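Local atomic coordinates of A putative transcriptional regulator (Rhodococcus sp., PDB entry 2HKU), a protein that probably binds cis-regulatory DNA as a TetR-family transcriptional regulator. Residues E97-V100 and G101-G105; V196-N200 and L201-E205. All blocks are in the same frame, centred on the assembly; numbering follows the deposited sequence.

Contact 1: E97-V100 and G101-G105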
loop_
_atom_site.group_PDB
_atom_site.type_symbol
_atom_site.label_atom_id
_atom_site.label_comp_id
_atom_site.label_asym_id
_atom_site.label_seq_id
_atom_site.Cartn_x
_atom_site.Cartn_y
_atom_site.Cartn_z
ATOM N N GLU A 97 -4.795 -7.433 18.780
ATOM C CA GLU A 97 -3.351 -7.110 18.893
ATOM C C GLU A 97 -2.509 -8.183 18.265
ATOM O O GLU A 97 -1.469 -7.990 17.597
ATOM C CB GLU A 97 -2.929 -6.971 20.408
ATOM C CG GLU A 97 -3.107 -5.614 21.051
ATOM C CD GLU A 97 -3.161 -5.648 22.622
ATOM O OE1 GLU A 97 -2.188 -6.172 23.215
ATOM O OE2 GLU A 97 -4.169 -5.159 23.244
ATOM N N LYS A 98 -2.950 -9.392 18.531
ATOM C CA LYS A 98 -2.323 -10.551 18.005
ATOM C C LYS A 98 -2.521 -10.579 16.450
ATOM O O LYS A 98 -1.628 -10.847 15.729
ATOM C CB LYS A 98 -2.996 -11.765 18.655
ATOM C CG LYS A 98 -2.247 -12.335 19.910
ATOM C CD LYS A 98 -3.277 -13.210 20.766
ATOM C CE LYS A 98 -2.668 -13.517 22.184
ATOM N NZ LYS A 98 -1.361 -14.099 21.985
ATOM N N LEU A 99 -3.717 -10.358 15.987
ATOM C CA LEU A 99 -3.944 -10.466 14.544
ATOM C C LEU A 99 -3.094 -9.382 13.832
ATOM O O LEU A 99 -2.287 -9.697 13.020
ATOM C CB LEU A 99 -5.415 -10.405 14.254
ATOM C CG LEU A 99 -5.893 -10.910 12.864
ATOM C CD1 LEU A 99 -7.401 -11.177 12.938
ATOM C CD2 LEU A 99 -5.615 -9.845 11.807
ATOM N N VAL A 100 -3.201 -8.139 14.269
ATOM C CA VAL A 100 -2.477 -6.972 13.647
ATOM C C VAL A 100 -1.010 -7.069 13.833
ATOM O O VAL A 100 -0.214 -6.961 12.898
ATOM C CB VAL A 100 -3.075 -5.640 14.226
ATOM C CG1 VAL A 100 -2.366 -4.434 13.692
ATOM C CG2 VAL A 100 -4.521 -5.577 13.909
ATOM N N GLY A 101 -0.586 -7.372 15.072
ATOM C CA GLY A 101 0.828 -7.661 15.297
ATOM C C GLY A 101 1.427 -8.723 14.439
ATOM O O GLY A 101 2.596 -8.626 14.088
ATOM N N SER A 102 0.673 -9.768 14.093
ATOM C CA SER A 102 1.206 -10.813 13.170
ATOM C C SER A 102 1.418 -10.308 11.742
ATOM O O SER A 102 2.493 -10.480 11.124
ATOM C CB SER A 102 0.218 -12.016 13.066
ATOM O OG SER A 102 0.854 -13.110 12.404
ATOM N N LEU A 103 0.364 -9.717 11.195
ATOM C CA LEU A 103 0.463 -9.167 9.805
ATOM C C LEU A 103 1.541 -8.082 9.715
ATOM O O LEU A 103 2.238 -8.061 8.782
ATOM C CB LEU A 103 -0.903 -8.614 9.356
ATOM C CG LEU A 103 -1.968 -9.701 9.179
ATOM C CD1 LEU A 103 -3.220 -8.970 8.902
ATOM C CD2 LEU A 103 -1.545 -10.746 8.050
ATOM N N LEU A 104 1.667 -7.196 10.714
ATOM C CA LEU A 104 2.606 -6.069 10.619
ATOM C C LEU A 104 3.999 -6.456 10.992
ATOM O O LEU A 104 4.981 -5.801 10.597
ATOM C CB LEU A 104 2.135 -4.855 11.433
ATOM C CG LEU A 104 0.809 -4.276 10.925
ATOM C CD1 LEU A 104 0.307 -3.073 11.729
ATOM C CD2 LEU A 104 0.924 -3.884 9.448
ATOM N N GLY A 105 4.123 -7.558 11.738
ATOM C CA GLY A 105 5.440 -8.023 12.115
ATOM C C GLY A 105 5.945 -9.226 11.374
ATOM O O GLY A 105 6.535 -9.094 10.295
#
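E97 opens the contact with its carbonyl: E97 O accepts G101 N at 2.7 Å, a short bond whose donor stands above the carbonyl plane, 37° out of it. So close an approach of G101 to this oxygen would probably leave little room for a side chain. K98 repeats the i to i+4 pattern, its O accepting S102 N at 3.0 Å. At L99 the carbonyl serves two donors. L103 N makes a nearly straight bond to L99 O (3.2 Å, 172° at the hydrogen), while S102 N adds a weak one of the i to i+3 kind. The L99 side chain lies beside that of L103, both pointing the same way, and methyl CD2 of L99 rests 3.9 Å from CD1 of L103. Both leucines also touch F168 of helix 161-181 and A82 of helix 63-87. V100 ends the segment with its O bound to L104 N at 2.9 Å. With CG1 anti to the backbone N (chi1 178°), V100 turns this methyl along the helix to meet CD1 of L104 at 3.6 Å; V100 also packs on F168. L104 CB and CG in turn cover V100 O. The last turn closes through G105 N bonded to G101 O, after which G105 leaves helical geometry. The amides from G101 to G105 thus each bond a carbonyl four residues back, whereas L104 O, at the helix end, takes a side-chain donor, K179 NZ of helix 161-181. With these amides paired inside the helix, the pairs L99-L103 and V100-L104 present apolar side chains to helices 63-87, 161-181 and 190-201, in the all-helical C-terminal region of a TetR-family protein.

Contact 2: V196-N200 and L201-E205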
loop_
_atom_site.group_PDB
_atom_site.type_symbol
_atom_site.label_atom_id
_atom_site.label_comp_id
_atom_site.label_asym_id
_atom_site.label_seq_id
_atom_site.Cartn_x
_atom_site.Cartn_y
_atom_site.Cartn_z
ATOM N N VAL A 196 -2.242 2.713 14.443
ATOM C CA VAL A 196 -3.142 3.277 13.361
ATOM C C VAL A 196 -4.352 2.287 13.210
ATOM O O VAL A 196 -5.484 2.718 13.130
ATOM C CB VAL A 196 -2.363 3.457 11.978
ATOM C CG1 VAL A 196 -3.305 3.536 10.820
ATOM C CG2 VAL A 196 -1.340 4.711 12.001
ATOM N N ILE A 197 -4.102 0.975 13.192
ATOM C CA ILE A 197 -5.238 0.005 13.007
ATOM C C ILE A 197 -6.195 0.135 14.191
ATOM O O ILE A 197 -7.396 0.283 13.980
ATOM C CB ILE A 197 -4.803 -1.454 12.839
ATOM C CG1 ILE A 197 -3.945 -1.715 11.572
ATOM C CG2 ILE A 197 -6.044 -2.429 12.859
ATOM C CD1 ILE A 197 -4.690 -1.517 10.228
ATOM N N PHE A 198 -5.651 0.167 15.431
ATOM C CA PHE A 198 -6.529 0.526 16.587
ATOM C C PHE A 198 -7.352 1.817 16.498
ATOM O O PHE A 198 -8.536 1.839 16.885
ATOM C CB PHE A 198 -5.769 0.357 17.906
ATOM C CG PHE A 198 -5.579 -1.087 18.271
ATOM C CD1 PHE A 198 -6.641 -1.805 18.852
ATOM C CD2 PHE A 198 -4.404 -1.740 18.005
ATOM C CE1 PHE A 198 -6.523 -3.161 19.183
ATOM C CE2 PHE A 198 -4.245 -3.119 18.319
ATOM C CZ PHE A 198 -5.322 -3.819 18.916
ATOM N N ALA A 199 -6.750 2.911 16.007
ATOM C CA ALA A 199 -7.494 4.121 15.743
ATOM C C ALA A 199 -8.492 3.981 14.635
ATOM O O ALA A 199 -9.561 4.631 14.686
ATOM C CB ALA A 199 -6.536 5.305 15.447
ATOM N N ASN A 200 -8.195 3.151 13.616
ATOM C CA ASN A 200 -9.179 2.921 12.536
ATOM C C ASN A 200 -10.423 2.163 13.050
ATOM O O ASN A 200 -11.501 2.402 12.593
ATOM C CB ASN A 200 -8.563 2.071 11.389
ATOM C CG ASN A 200 -7.527 2.832 10.549
ATOM O OD1 ASN A 200 -6.797 2.225 9.748
ATOM N ND2 ASN A 200 -7.454 4.104 10.717
ATOM N N LEU A 201 -10.215 1.200 13.952
ATOM C CA LEU A 201 -11.295 0.307 14.436
ATOM C C LEU A 201 -12.072 0.955 15.594
ATOM O O LEU A 201 -13.265 0.698 15.732
ATOM C CB LEU A 201 -10.699 -1.013 14.878
ATOM C CG LEU A 201 -10.083 -1.830 13.724
ATOM C CD1 LEU A 201 -9.324 -3.022 14.229
ATOM C CD2 LEU A 201 -11.238 -2.241 12.797
ATOM N N GLN A 202 -11.371 1.787 16.389
ATOM C CA GLN A 202 -11.898 2.493 17.588
ATOM C C GLN A 202 -12.836 1.533 18.392
ATOM O O GLN A 202 -14.038 1.669 18.352
ATOM C CB GLN A 202 -12.604 3.767 17.130
ATOM C CG GLN A 202 -12.497 4.936 18.097
ATOM C CD GLN A 202 -11.025 5.300 18.432
ATOM O OE1 GLN A 202 -10.532 4.947 19.517
ATOM N NE2 GLN A 202 -10.321 5.982 17.493
ATOM N N ILE A 203 -12.252 0.518 19.002
ATOM C CA ILE A 203 -12.962 -0.589 19.620
ATOM C C ILE A 203 -13.148 -0.144 21.076
ATOM O O ILE A 203 -12.129 0.046 21.765
ATOM C CB ILE A 203 -12.083 -1.864 19.688
ATOM C CG1 ILE A 203 -11.630 -2.333 18.310
ATOM C CG2 ILE A 203 -12.846 -3.025 20.429
ATOM C CD1 ILE A 203 -10.728 -3.544 18.366
ATOM N N PRO A 204 -14.425 0.016 21.527
ATOM C CA PRO A 204 -14.727 0.325 22.945
ATOM C C PRO A 204 -14.005 -0.543 23.940
ATOM O O PRO A 204 -13.819 -1.768 23.732
ATOM C CB PRO A 204 -16.239 0.163 23.029
ATOM C CG PRO A 204 -16.764 0.556 21.628
ATOM C CD PRO A 204 -15.661 -0.034 20.697
ATOM N N GLU A 205 -13.584 0.085 25.048
ATOM C CA GLU A 205 -12.796 -0.628 26.048
ATOM C C GLU A 205 -13.501 -1.914 26.544
ATOM O O GLU A 205 -12.844 -2.914 26.798
ATOM C CB GLU A 205 -12.405 0.287 27.222
ATOM C CG GLU A 205 -11.124 -0.147 27.882
ATOM C CD GLU A 205 -10.837 0.572 29.206
ATOM O OE1 GLU A 205 -11.268 1.753 29.353
ATOM O OE2 GLU A 205 -10.188 -0.060 30.105
HETATM O O HOH W 1 -9.938 7.429 15.042
#
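A199 O has a water 2.8 Å away that probably donates to it, though other acceptors lie near that water, which also accepts weakly from Q202 NE2; in addition, Q202 NE2 of the second subunit reaches this oxygen in a weak hydrogen bond. Within the chain Q202 folds back, bent at chi2 (56°), which brings NE2 back beside A199 O, where the water bridges the two. The last helical main-chain bonds are L201 N to I197 O at 3.0 Å and Q202 N to F198 O at 2.9 Å, before Q202 turns away with positive phi. L201 and I197 lie side by side, L201 CD1 packing 3.6 Å from I197 CG2, while L201 CG sits over I197 O. Further on, I203 CD1 approaches the F198 ring obliquely, 4.3 Å from CE1. An alanine in place of L201 would probably open a gap beside I197 CG2 and lose the leucine's contacts with T96 and L150. W155 bonds L201 O and R158 bonds N200 O, providing side-chain donors for carbonyls at the helix end. I197 and L201 thus pack into the chain's own helices, while A199 O and Q202 lie at the dimer contact of this TetR-family fold.

Contact 1 comes first along the chain, on helix 92-104, and contact 2 follows at the end of helix 190-201 and in the loop leading to helix 205-209. Their centres are about 14 Å apart, on the same side of the chain's centre, and they touch directly: V100 CG2 lies 3.7 Å from I197 CG2, and E97 CG lies 3.6 Å from F198 CZ. Both also pack on F168 of helix 161-181, so segments distant in sequence share one helical core. Contact 1 meets helix 63-87 within its own subunit, whereas contact 2 borders the second subunit, so contact 1 lies within the subunit and contact 2 at its edge with the dimer partner.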